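TssK (Serratia sp. FS14, PDB 5Y0E) serves as a baseplate component of the bacterial type VI secretion system, probably linking the baseplate to the membrane complex as a trimer. Local coordinates at the interface of chains A and B. Sequence-based numbering; all coordinates share one arbitrary frame. Chains: chain A/B, TssK.

Contacts 1, 2 and 3 cluster in one region of the A–B interface, and contact 4 is a separate one. The C-alpha centres of contacts 1 and 2 lie about 8 Å apart, and contact 3 is about 14 Å from contact 2. Helix 17-37 of chain B runs through all three, while strand 142-149 of chain A serves contacts 1 and 2. Contact 4, its C-alpha centre 46 to 49 Å from those of the others, pairs helix 229-253 of chain A with helix 259-273 of chain B. Attachments this far apart may limit rocking between subunits of the deposited trimer.

Contact 1: the interface of chains A and B. Residues chain A 20, 24, 145; chain B 6-7, 9, 23, 26-27.
A:Glu24 OE2, a carboxylate oxygen, takes the indole N-H of B:Trp9, with NE1 3.2 Å away and an angle of 156° at the hydrogen. The acceptor lies in the indole plane, yet the N-H comes down on OE2 from above the carboxylate plane, the two flat groups being turned steeply. B:Lys6 runs its extended chain antiparallel past the same carboxylate. Its NZ stays 4.1 Å from A:Glu24 OE2, too far for contact, although the opposite charges may still steady the acid. The other carboxylate oxygen, OE1, faces the methyl CB of B:Ala23 at 3.8 Å. A:Phe20 supports the indole: its CB sits over the face of the five-membered ring, 3.4 Å from the centroid. Its phenyl ring stacks on the six-membered ring, centroids 4.3 Å and planes 19° apart. With CG anti to the carbonyl carbon (chi1 -59°), the phenyl ring extends from that CB across the benzo half of the indole. B:Val7 CG1 packs on the opposite face, leaving the indole sandwiched between A:Phe20 of the partner and B:Val7 of its own chain. A:Phe20 and A:Glu24 lie one turn apart on helix 17-37, which meets the N-terminal segment of chain B, with strand 6-7, beside that chain's own helix 17-37.

Contact 2: the interface of chains A and B. Residues chain A 131, 144, 146; chain B 5, 18, 22.
A:Phe146 and B:Gln22 cross at a slant, with the phenyl ring and the side-chain amide almost perpendicular, 85° between planes. The amide nitrogen NE2 of B:Gln22 meets the ring at its CE1–CZ rim, not over its face, 3.4 Å from A:Phe146 CE1. The glutamine reaches there through a bend at chi2 (-68°), which turns its amide aside from a straight course. B:His5 crosses the same phenylalanine at about a right angle: its backbone carbonyl oxygen, 3.7 Å from A:Phe146 CD1, and its methylene CB, 3.9 Å from that carbon, meet the ring, not the imidazole. A:Val131 packs against both the glutamine and B:His18. It meets B:Gln22 tip to tip, with CG2 4.1 Å from the glutamine CG, and slides past B:His18 in the opposite direction. There CG2 is 4.1 Å from the imidazole CD2, while the carbonyl oxygen of A:Val131 faces that same ring carbon. A:Leu144 CD1 rests 4.0 Å from the backbone carbonyl carbon of B:His18. Polar bonding plays no part across this patch, which relies on shape and van der Waals packing. It seats helix 17-37 of chain B against strands 124-131 and 142-149 of chain A, and so helps hold neighbouring subunits together.

Contact 3: the interface of chains A and B. Residues chain A 133-137; chain B 21, 110-112, 114.
A:Leu134 lays its side chain along B:Gln21, the two running in opposite directions, and puts CD2 3.9 Å from B:Asp111 CB. Beside this apolar centre, B:Phe114 packs its ring tip against A:Asn135 and A:Val137; A:Asn135 CB lies 4.0 Å from the ring carbon CZ. The amide of A:Asn135 stands steeply to that ring, 80° between planes, and its side chain runs alongside B:Val112. Outward, the extended chain of B:Gln21 beyond CG (chi2 -175°) carries its amide to the backbone N-H of A:Leu134 and the carboxylate of A:Asp133. Its OE1 accepts the A:Leu134 N-H, 2.8 Å from N, while its NE2 donates to A:Asp133 OD1 at 3.0 Å. That donor arrives from above the carboxylate plane, 50° out of it. The same OD1 receives the backbone N-H of A:Asn135, 2.7 Å from N, on its anti side; this second bond probably braces the loop for the glutamine. At the other rim A:Leu134 O accepts two backbone N-H groups, B:Asp111 N at 2.8 Å and B:Val112 N at 3.0 Å. A:Asn135 pairs with B:Val112 as a parallel beta bridge, with a weak bond from A:Ala136 N to B:Val112 O. The patch fastens a chain A loop between helix 17-37 and the 110-114 segment of chain B, tying the subunits together through a side-chain amide on one flank and backbone bonds on the other.

Contact 4: the interface of chains A and B. Residues chain A 245-246, 249-250; chain B 267, 271, 286.
A:Gly246, without a side chain, lets B:Thr271 and B:Leu267 close in on its backbone. B:Thr271 faces it with both OG1, 3.3 Å from A:Gly246 N but not bonded to it, and the methyl CG2, 3.7 Å from A:Gly246 CA. CG of B:Leu267 stands 4.1 Å from that same A:Gly246 CA. The leucine branch CD2 leans over the carbonyl oxygen of A:Gly246 at 3.7 Å and ends 4.2 Å from the methylene CB of A:His250. Farther along the chain A helix, B:Leu286 sends CD1 to A:Ser249, 3.8 Å from CB, with the hydroxyl OG at a similar distance. In the second shell, B:Thr271 OG1 donates to B:Leu267 O one helical turn earlier, 3.3 Å away, with the donor tilted 22° from the carbonyl plane. This bond within its own helix goes with a chi1 of 57°, which sets OG1 between the backbone N and the carbonyl carbon. B:Leu267 holds CG anti to its backbone N (chi1 177°), directing its branched end toward the partner helix. Polar atoms of the two chains form no bonds here; the patch is light, mainly apolar packing. It lies where helix 229-253 of chain A faces helix 259-273 of chain B, with B:Leu286 added from a loop beyond that second helix.

Contact 1: the interface of chains A and B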
ATOM      1  N   PHE A  20      24.716 -36.104   8.804  1.00 56.36           N
ATOM      2  CA  PHE A  20      24.743 -34.677   8.905  1.00 54.02           C
ATOM      3  C   PHE A  20      24.344 -34.017   7.614  1.00 56.32           C
ATOM      4  O   PHE A  20      23.711 -33.004   7.614  1.00 58.94           O
ATOM      5  CB  PHE A  20      26.116 -34.234   9.327  1.00 54.13           C
ATOM      6  CG  PHE A  20      26.532 -34.800  10.625  1.00 57.28           C
ATOM      7  CD1 PHE A  20      27.034 -36.066  10.698  1.00 59.46           C
ATOM      8  CD2 PHE A  20      26.397 -34.080  11.772  1.00 59.38           C
ATOM      9  CE1 PHE A  20      27.407 -36.602  11.889  1.00 59.01           C
ATOM     10  CE2 PHE A  20      26.770 -34.609  12.972  1.00 62.80           C
ATOM     11  CZ  PHE A  20      27.274 -35.876  13.027  1.00 60.54           C
ATOM     12  N   GLU A  24      21.117 -31.481   7.290  1.00 58.16           N
ATOM     13  CA  GLU A  24      21.139 -30.106   6.811  1.00 54.16           C
ATOM     14  C   GLU A  24      20.186 -29.937   5.633  1.00 54.37           C
ATOM     15  O   GLU A  24      19.492 -28.921   5.532  1.00 57.59           O
ATOM     16  CB  GLU A  24      22.568 -29.684   6.451  1.00 52.83           C
ATOM     17  CG  GLU A  24      23.410 -29.294   7.679  1.00 59.11           C
ATOM     18  CD  GLU A  24      24.846 -28.836   7.388  1.00 65.13           C
ATOM     19  OE1 GLU A  24      25.389 -28.016   8.161  1.00 67.82           O
ATOM     20  OE2 GLU A  24      25.452 -29.288   6.394  1.00 67.49           O
ATOM     21  N   GLN A 145      36.490 -27.804   7.493  1.00 52.81           N
ATOM     22  CA  GLN A 145      36.190 -27.550   6.097  1.00 56.50           C
ATOM     23  C   GLN A 145      34.794 -26.948   5.981  1.00 58.40           C
ATOM     24  O   GLN A 145      33.797 -27.595   6.320  1.00 55.78           O
ATOM     25  CB  GLN A 145      36.307 -28.829   5.277  1.00 54.18           C
ATOM     26  CG  GLN A 145      37.582 -28.849   4.482  1.00 60.64           C
ATOM     27  CD  GLN A 145      37.817 -30.138   3.748  1.00 64.75           C
ATOM     28  OE1 GLN A 145      37.269 -31.173   4.095  1.00 64.28           O
ATOM     29  NE2 GLN A 145      38.624 -30.077   2.705  1.00 69.19           N
TER
ATOM     30  N   LYS B   6      28.557 -22.981   5.710  1.00 53.16           N
ATOM     31  CA  LYS B   6      28.083 -24.337   5.886  1.00 52.25           C
ATOM     32  C   LYS B   6      29.251 -25.282   6.111  1.00 56.02           C
ATOM     33  O   LYS B   6      30.296 -25.169   5.474  1.00 58.46           O
ATOM     34  CB  LYS B   6      27.260 -24.761   4.673  1.00 49.32           C
ATOM     35  CG  LYS B   6      26.659 -26.112   4.765  1.00 52.65           C
ATOM     36  CD  LYS B   6      25.836 -26.419   3.559  1.00 53.97           C
ATOM     37  CE  LYS B   6      25.253 -27.821   3.672  1.00 62.61           C
ATOM     38  NZ  LYS B   6      24.398 -28.273   2.524  1.00 61.91           N
ATOM     39  N   VAL B   7      29.071 -26.197   7.043  1.00 56.51           N
ATOM     40  CA  VAL B   7      30.090 -27.166   7.412  1.00 51.38           C
ATOM     41  C   VAL B   7      30.100 -28.277   6.380  1.00 55.07           C
ATOM     42  O   VAL B   7      29.043 -28.719   5.918  1.00 57.48           O
ATOM     43  CB  VAL B   7      29.796 -27.712   8.821  1.00 52.74           C
ATOM     44  CG1 VAL B   7      30.680 -28.889   9.149  1.00 56.05           C
ATOM     45  CG2 VAL B   7      29.937 -26.618   9.841  1.00 50.88           C
ATOM     46  N   TRP B   9      31.051 -32.167   5.873  1.00 55.77           N
ATOM     47  CA  TRP B   9      31.212 -33.360   6.686  1.00 59.75           C
ATOM     48  C   TRP B   9      31.846 -34.435   5.813  1.00 61.90           C
ATOM     49  O   TRP B   9      31.216 -34.936   4.881  1.00 60.15           O
ATOM     50  CB  TRP B   9      29.866 -33.816   7.243  1.00 59.41           C
ATOM     51  CG  TRP B   9      29.037 -32.711   7.818  1.00 56.95           C
ATOM     52  CD1 TRP B   9      28.194 -31.897   7.143  1.00 55.98           C
ATOM     53  CD2 TRP B   9      28.954 -32.319   9.190  1.00 55.65           C
ATOM     54  NE1 TRP B   9      27.599 -31.019   7.995  1.00 54.47           N
ATOM     55  CE2 TRP B   9      28.049 -31.256   9.261  1.00 52.55           C
ATOM     56  CE3 TRP B   9      29.553 -32.771  10.365  1.00 55.14           C
ATOM     57  CZ2 TRP B   9      27.732 -30.628  10.456  1.00 53.54           C
ATOM     58  CZ3 TRP B   9      29.237 -32.150  11.544  1.00 53.34           C
ATOM     59  CH2 TRP B   9      28.337 -31.093  11.587  1.00 51.79           C
ATOM     60  N   ALA B  23      27.785 -25.432  12.548  1.00 50.28           N
ATOM     61  CA  ALA B  23      26.620 -25.819  11.777  1.00 50.85           C
ATOM     62  C   ALA B  23      25.363 -25.175  12.318  1.00 53.19           C
ATOM     63  O   ALA B  23      24.389 -25.021  11.580  1.00 57.54           O
ATOM     64  CB  ALA B  23      26.458 -27.326  11.759  1.00 48.63           C
ATOM     65  N   TYR B  26      25.315 -21.499  11.025  1.00 49.75           N
ATOM     66  CA  TYR B  26      25.007 -21.370   9.614  1.00 45.44           C
ATOM     67  C   TYR B  26      23.517 -21.523   9.373  1.00 47.92           C
ATOM     68  O   TYR B  26      22.923 -20.744   8.632  1.00 50.71           O
ATOM     69  CB  TYR B  26      25.795 -22.401   8.813  1.00 43.66           C
ATOM     70  CG  TYR B  26      25.135 -22.758   7.518  1.00 46.78           C
ATOM     71  CD1 TYR B  26      25.208 -21.914   6.418  1.00 47.19           C
ATOM     72  CD2 TYR B  26      24.411 -23.918   7.395  1.00 48.54           C
ATOM     73  CE1 TYR B  26      24.585 -22.223   5.252  1.00 42.94           C
ATOM     74  CE2 TYR B  26      23.790 -24.236   6.231  1.00 47.66           C
ATOM     75  CZ  TYR B  26      23.877 -23.384   5.160  1.00 44.37           C
ATOM     76  OH  TYR B  26      23.243 -23.720   4.004  1.00 45.05           O
ATOM     77  N   LEU B  27      22.901 -22.537   9.972  1.00 48.65           N
ATOM     78  CA  LEU B  27      21.472 -22.718   9.783  1.00 48.67           C
ATOM     79  C   LEU B  27      20.682 -21.589  10.411  1.00 49.96           C
ATOM     80  O   LEU B  27      19.577 -21.288   9.961  1.00 51.28           O
ATOM     81  CB  LEU B  27      21.022 -24.035  10.369  1.00 50.16           C
ATOM     82  CG  LEU B  27      21.428 -25.252   9.576  1.00 51.87           C
ATOM     83  CD1 LEU B  27      21.423 -26.424  10.506  1.00 53.99           C
ATOM     84  CD2 LEU B  27      20.448 -25.471   8.485  1.00 49.61           C
TER

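Contact 2: the interface of chains A and B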
ATOM      1  N   VAL A 131      38.592 -22.176  13.688  1.00 65.62           N
ATOM      2  CA  VAL A 131      37.655 -21.424  14.510  1.00 66.38           C
ATOM      3  C   VAL A 131      37.829 -21.791  15.973  1.00 65.33           C
ATOM      4  O   VAL A 131      38.002 -22.964  16.316  1.00 66.24           O
ATOM      5  CB  VAL A 131      36.201 -21.686  14.090  1.00 64.21           C
ATOM      6  CG1 VAL A 131      35.957 -21.132  12.723  1.00 66.76           C
ATOM      7  CG2 VAL A 131      35.912 -23.174  14.115  1.00 64.39           C
ATOM      8  N   LEU A 144      38.314 -26.640  10.385  1.00 60.77           N
ATOM      9  CA  LEU A 144      37.186 -27.274   9.719  1.00 59.71           C
ATOM     10  C   LEU A 144      37.190 -26.970   8.232  1.00 54.56           C
ATOM     11  O   LEU A 144      37.801 -26.011   7.772  1.00 56.08           O
ATOM     12  CB  LEU A 144      35.836 -26.831  10.308  1.00 56.72           C
ATOM     13  CG  LEU A 144      35.571 -26.903  11.823  1.00 62.92           C
ATOM     14  CD1 LEU A 144      34.090 -26.826  12.109  1.00 58.20           C
ATOM     15  CD2 LEU A 144      36.143 -28.144  12.453  1.00 64.27           C
ATOM     16  N   PHE A 146      34.735 -25.711   5.510  1.00 58.94           N
ATOM     17  CA  PHE A 146      33.479 -25.033   5.252  1.00 57.56           C
ATOM     18  C   PHE A 146      33.089 -25.166   3.790  1.00 55.70           C
ATOM     19  O   PHE A 146      33.864 -25.602   2.948  1.00 52.60           O
ATOM     20  CB  PHE A 146      33.568 -23.561   5.614  1.00 55.21           C
ATOM     21  CG  PHE A 146      33.692 -23.306   7.067  1.00 57.28           C
ATOM     22  CD1 PHE A 146      32.573 -23.252   7.869  1.00 57.87           C
ATOM     23  CD2 PHE A 146      34.936 -23.087   7.640  1.00 61.19           C
ATOM     24  CE1 PHE A 146      32.694 -22.994   9.237  1.00 61.27           C
ATOM     25  CE2 PHE A 146      35.062 -22.830   8.994  1.00 60.95           C
ATOM     26  CZ  PHE A 146      33.940 -22.781   9.797  1.00 56.11           C
TER
ATOM     27  N   HIS B   5      29.277 -19.901   7.498  1.00 54.00           N
ATOM     28  CA  HIS B   5      29.245 -20.790   6.350  1.00 53.01           C
ATOM     29  C   HIS B   5      28.888 -22.213   6.729  1.00 51.95           C
ATOM     30  O   HIS B   5      28.927 -22.614   7.884  1.00 53.66           O
ATOM     31  CB  HIS B   5      30.581 -20.784   5.627  1.00 56.94           C
ATOM     32  CG  HIS B   5      30.932 -19.450   5.068  1.00 62.54           C
ATOM     33  ND1 HIS B   5      30.563 -19.058   3.800  1.00 58.05           N
ATOM     34  CD2 HIS B   5      31.568 -18.394   5.623  1.00 61.49           C
ATOM     35  CE1 HIS B   5      30.981 -17.825   3.588  1.00 60.62           C
ATOM     36  NE2 HIS B   5      31.595 -17.401   4.678  1.00 65.20           N
ATOM     37  N   HIS B  18      33.086 -27.869  17.716  1.00 57.81           N
ATOM     38  CA  HIS B  18      33.037 -26.779  16.748  1.00 57.49           C
ATOM     39  C   HIS B  18      32.126 -27.101  15.576  1.00 53.66           C
ATOM     40  O   HIS B  18      31.435 -26.223  15.064  1.00 52.93           O
ATOM     41  CB  HIS B  18      34.436 -26.481  16.227  1.00 59.48           C
ATOM     42  CG  HIS B  18      35.450 -26.257  17.295  1.00 62.03           C
ATOM     43  ND1 HIS B  18      35.918 -27.272  18.098  1.00 60.95           N
ATOM     44  CD2 HIS B  18      36.106 -25.140  17.677  1.00 64.78           C
ATOM     45  CE1 HIS B  18      36.809 -26.785  18.941  1.00 65.27           C
ATOM     46  NE2 HIS B  18      36.939 -25.493  18.708  1.00 66.12           N
ATOM     47  N   GLN B  22      29.374 -24.467  14.607  1.00 59.37           N
ATOM     48  CA  GLN B  22      29.361 -23.754  13.342  1.00 54.88           C
ATOM     49  C   GLN B  22      28.171 -24.161  12.499  1.00 53.08           C
ATOM     50  O   GLN B  22      27.595 -23.329  11.790  1.00 54.69           O
ATOM     51  CB  GLN B  22      30.660 -24.015  12.592  1.00 51.80           C
ATOM     52  CG  GLN B  22      31.866 -23.456  13.281  1.00 52.10           C
ATOM     53  CD  GLN B  22      31.875 -21.965  13.298  1.00 57.82           C
ATOM     54  OE1 GLN B  22      31.924 -21.352  14.350  1.00 58.95           O
ATOM     55  NE2 GLN B  22      31.833 -21.360  12.121  1.00 62.13           N
TER

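Contact 3: the interface of chains A and B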
ATOM      1  N   ASP A 133      36.559 -22.438  19.817  1.00 67.82           N
ATOM      2  CA  ASP A 133      35.380 -22.944  20.491  1.00 65.28           C
ATOM      3  C   ASP A 133      34.537 -21.768  20.971  1.00 66.48           C
ATOM      4  O   ASP A 133      35.057 -20.725  21.364  1.00 66.72           O
ATOM      5  CB  ASP A 133      35.803 -23.828  21.665  1.00 67.67           C
ATOM      6  CG  ASP A 133      34.685 -24.692  22.201  1.00 66.68           C
ATOM      7  OD1 ASP A 133      33.605 -24.169  22.534  1.00 70.95           O
ATOM      8  OD2 ASP A 133      34.899 -25.905  22.319  1.00 64.11           O
ATOM      9  N   LEU A 134      33.221 -21.930  20.912  1.00 66.49           N
ATOM     10  CA  LEU A 134      32.332 -20.877  21.388  1.00 68.00           C
ATOM     11  C   LEU A 134      32.160 -20.881  22.904  1.00 68.38           C
ATOM     12  O   LEU A 134      31.748 -19.864  23.468  1.00 66.94           O
ATOM     13  CB  LEU A 134      30.966 -21.003  20.716  1.00 68.10           C
ATOM     14  CG  LEU A 134      30.887 -20.557  19.258  1.00 67.25           C
ATOM     15  CD1 LEU A 134      29.469 -20.715  18.743  1.00 62.48           C
ATOM     16  CD2 LEU A 134      31.364 -19.123  19.104  1.00 64.29           C
ATOM     17  N   ASN A 135      32.467 -21.993  23.564  1.00 69.16           N
ATOM     18  CA  ASN A 135      32.415 -22.118  25.008  1.00 66.85           C
ATOM     19  C   ASN A 135      33.688 -21.570  25.643  1.00 72.31           C
ATOM     20  O   ASN A 135      34.702 -21.351  24.979  1.00 72.64           O
ATOM     21  CB  ASN A 135      32.246 -23.579  25.398  1.00 64.01           C
ATOM     22  CG  ASN A 135      31.121 -24.234  24.673  1.00 61.64           C
ATOM     23  OD1 ASN A 135      30.142 -23.586  24.344  1.00 65.83           O
ATOM     24  ND2 ASN A 135      31.243 -25.529  24.416  1.00 63.64           N
ATOM     25  N   ALA A 136      33.637 -21.376  26.959  1.00 74.63           N
ATOM     26  CA  ALA A 136      34.836 -21.100  27.739  1.00 78.23           C
ATOM     27  C   ALA A 136      35.468 -22.357  28.328  1.00 77.10           C
ATOM     28  O   ALA A 136      36.553 -22.275  28.907  1.00 79.45           O
ATOM     29  CB  ALA A 136      34.522 -20.099  28.849  1.00 78.42           C
ATOM     30  N   VAL A 137      34.837 -23.520  28.166  1.00 77.10           N
ATOM     31  CA  VAL A 137      35.447 -24.798  28.528  1.00 84.50           C
ATOM     32  C   VAL A 137      36.370 -25.212  27.385  1.00 83.25           C
ATOM     33  O   VAL A 137      36.749 -26.381  27.250  1.00 87.07           O
ATOM     34  CB  VAL A 137      34.374 -25.868  28.838  1.00 83.12           C
ATOM     35  CG1 VAL A 137      33.835 -26.540  27.562  1.00 76.07           C
ATOM     36  CG2 VAL A 137      34.900 -26.891  29.832  1.00 85.47           C
TER
ATOM     37  N   GLN B  21      28.700 -26.409  16.566  1.00 51.18           N
ATOM     38  CA  GLN B  21      28.575 -24.986  16.847  1.00 54.24           C
ATOM     39  C   GLN B  21      28.474 -24.192  15.549  1.00 57.67           C
ATOM     40  O   GLN B  21      27.564 -23.374  15.367  1.00 58.11           O
ATOM     41  CB  GLN B  21      29.754 -24.504  17.702  1.00 54.54           C
ATOM     42  CG  GLN B  21      29.971 -25.255  19.031  1.00 54.99           C
ATOM     43  CD  GLN B  21      31.090 -24.669  19.916  1.00 60.86           C
ATOM     44  OE1 GLN B  21      31.914 -23.877  19.467  1.00 62.68           O
ATOM     45  NE2 GLN B  21      31.110 -25.066  21.178  1.00 61.46           N
ATOM     46  N   GLU B 110      33.896 -15.208  23.591  1.00 76.53           N
ATOM     47  CA  GLU B 110      33.149 -16.396  23.952  1.00 75.61           C
ATOM     48  C   GLU B 110      31.678 -16.167  23.876  1.00 73.95           C
ATOM     49  O   GLU B 110      31.192 -15.128  24.262  1.00 71.55           O
ATOM     50  CB  GLU B 110      33.508 -16.849  25.349  1.00 80.61           C
ATOM     51  CG  GLU B 110      33.660 -15.706  26.326  1.00 84.51           C
ATOM     52  CD  GLU B 110      35.105 -15.386  26.629  1.00 83.41           C
ATOM     53  OE1 GLU B 110      35.728 -16.170  27.359  1.00 87.71           O
ATOM     54  OE2 GLU B 110      35.609 -14.365  26.132  1.00 81.88           O
ATOM     55  N   ASP B 111      30.973 -17.183  23.421  1.00 68.09           N
ATOM     56  CA  ASP B 111      29.547 -17.108  23.252  1.00 71.09           C
ATOM     57  C   ASP B 111      28.788 -17.706  24.384  1.00 66.61           C
ATOM     58  O   ASP B 111      27.778 -17.188  24.775  1.00 68.74           O
ATOM     59  CB  ASP B 111      29.141 -17.841  21.989  1.00 71.42           C
ATOM     60  CG  ASP B 111      27.869 -17.335  21.437  1.00 72.67           C
ATOM     61  OD1 ASP B 111      27.693 -16.125  21.471  1.00 75.88           O
ATOM     62  OD2 ASP B 111      27.043 -18.125  20.988  1.00 69.18           O
ATOM     63  N   VAL B 112      29.269 -18.820  24.890  1.00 65.56           N
ATOM     64  CA  VAL B 112      28.611 -19.494  25.974  1.00 64.14           C
ATOM     65  C   VAL B 112      29.433 -19.532  27.232  1.00 65.84           C
ATOM     66  O   VAL B 112      30.604 -19.800  27.190  1.00 66.52           O
ATOM     67  CB  VAL B 112      28.340 -20.930  25.597  1.00 67.36           C
ATOM     68  CG1 VAL B 112      27.611 -21.622  26.715  1.00 61.91           C
ATOM     69  CG2 VAL B 112      27.556 -20.981  24.314  1.00 61.28           C
ATOM     70  N   PHE B 114      29.245 -20.710  31.587  1.00 71.20           N
ATOM     71  CA  PHE B 114      28.653 -21.670  32.499  1.00 69.17           C
ATOM     72  C   PHE B 114      28.413 -21.088  33.875  1.00 69.30           C
ATOM     73  O   PHE B 114      27.702 -21.697  34.676  1.00 69.21           O
ATOM     74  CB  PHE B 114      29.552 -22.905  32.600  1.00 66.87           C
ATOM     75  CG  PHE B 114      29.892 -23.501  31.270  1.00 68.17           C
ATOM     76  CD1 PHE B 114      30.839 -22.915  30.448  1.00 66.90           C
ATOM     77  CD2 PHE B 114      29.258 -24.645  30.834  1.00 67.93           C
ATOM     78  CE1 PHE B 114      31.138 -23.459  29.218  1.00 68.02           C
ATOM     79  CE2 PHE B 114      29.554 -25.194  29.603  1.00 65.06           C
ATOM     80  CZ  PHE B 114      30.493 -24.602  28.796  1.00 67.13           C
TER

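Contact 4: the interface of chains A and B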
ATOM      1  N   LEU A 245      -0.224  11.188  -2.076  1.00 33.59           N
ATOM      2  CA  LEU A 245       0.778  11.912  -1.309  1.00 32.36           C
ATOM      3  C   LEU A 245       1.217  11.111  -0.087  1.00 36.89           C
ATOM      4  O   LEU A 245       2.414  11.011   0.219  1.00 34.63           O
ATOM      5  CB  LEU A 245       0.215  13.252  -0.870  1.00 34.45           C
ATOM      6  CG  LEU A 245       0.453  14.450  -1.772  1.00 36.32           C
ATOM      7  CD1 LEU A 245      -0.048  15.697  -1.076  1.00 35.87           C
ATOM      8  CD2 LEU A 245       1.916  14.570  -2.088  1.00 31.47           C
ATOM      9  N   GLY A 246       0.264  10.503   0.594  1.00 32.56           N
ATOM     10  CA  GLY A 246       0.579   9.748   1.773  1.00 34.07           C
ATOM     11  C   GLY A 246       1.159   8.414   1.422  1.00 32.04           C
ATOM     12  O   GLY A 246       2.115   7.969   2.038  1.00 37.74           O
ATOM     13  N   SER A 249       4.748   8.942   0.142  1.00 37.80           N
ATOM     14  CA  SER A 249       5.573   9.329   1.278  1.00 40.59           C
ATOM     15  C   SER A 249       5.983   8.120   2.101  1.00 37.97           C
ATOM     16  O   SER A 249       7.143   7.969   2.474  1.00 40.12           O
ATOM     17  CB  SER A 249       4.814  10.303   2.159  1.00 38.59           C
ATOM     18  OG  SER A 249       5.698  10.885   3.065  1.00 39.87           O
ATOM     19  N   HIS A 250       5.033   7.258   2.410  1.00 35.59           N
ATOM     20  CA  HIS A 250       5.374   6.048   3.126  1.00 37.56           C
ATOM     21  C   HIS A 250       6.387   5.228   2.344  1.00 40.04           C
ATOM     22  O   HIS A 250       7.385   4.764   2.896  1.00 42.26           O
ATOM     23  CB  HIS A 250       4.113   5.239   3.399  1.00 37.05           C
ATOM     24  CG  HIS A 250       4.318   4.125   4.367  1.00 37.74           C
ATOM     25  ND1 HIS A 250       4.494   4.340   5.716  1.00 36.08           N
ATOM     26  CD2 HIS A 250       4.398   2.793   4.182  1.00 37.06           C
ATOM     27  CE1 HIS A 250       4.653   3.181   6.319  1.00 35.31           C
ATOM     28  NE2 HIS A 250       4.608   2.226   5.409  1.00 34.24           N
TER
ATOM     29  N   LEU B 267      -2.067   6.552   7.048  1.00 32.99           N
ATOM     30  CA  LEU B 267      -1.449   7.739   6.500  1.00 32.74           C
ATOM     31  C   LEU B 267      -2.123   8.149   5.188  1.00 34.12           C
ATOM     32  O   LEU B 267      -2.388   9.327   4.963  1.00 35.62           O
ATOM     33  CB  LEU B 267       0.042   7.477   6.330  1.00 36.35           C
ATOM     34  CG  LEU B 267       0.870   8.575   5.687  1.00 34.72           C
ATOM     35  CD1 LEU B 267       0.700   9.848   6.427  1.00 32.47           C
ATOM     36  CD2 LEU B 267       2.280   8.187   5.687  1.00 34.82           C
ATOM     37  N   THR B 271      -3.926  11.859   4.563  1.00 38.57           N
ATOM     38  CA  THR B 271      -3.646  12.784   3.468  1.00 35.87           C
ATOM     39  C   THR B 271      -4.822  12.915   2.519  1.00 33.41           C
ATOM     40  O   THR B 271      -5.055  13.988   1.982  1.00 34.28           O
ATOM     41  CB  THR B 271      -2.415  12.366   2.673  1.00 33.89           C
ATOM     42  OG1 THR B 271      -2.590  11.043   2.188  1.00 34.77           O
ATOM     43  CG2 THR B 271      -1.197  12.447   3.516  1.00 32.51           C
ATOM     44  N   LEU B 286       4.828  15.361   6.846  1.00 46.62           N
ATOM     45  CA  LEU B 286       3.972  14.236   7.150  1.00 43.69           C
ATOM     46  C   LEU B 286       4.616  13.365   8.222  1.00 44.12           C
ATOM     47  O   LEU B 286       5.835  13.277   8.307  1.00 46.16           O
ATOM     48  CB  LEU B 286       3.712  13.403   5.896  1.00 40.73           C
ATOM     49  CG  LEU B 286       2.973  14.126   4.770  1.00 44.26           C
ATOM     50  CD1 LEU B 286       2.815  13.262   3.534  1.00 39.56           C
ATOM     51  CD2 LEU B 286       1.633  14.572   5.257  1.00 43.59           C
TER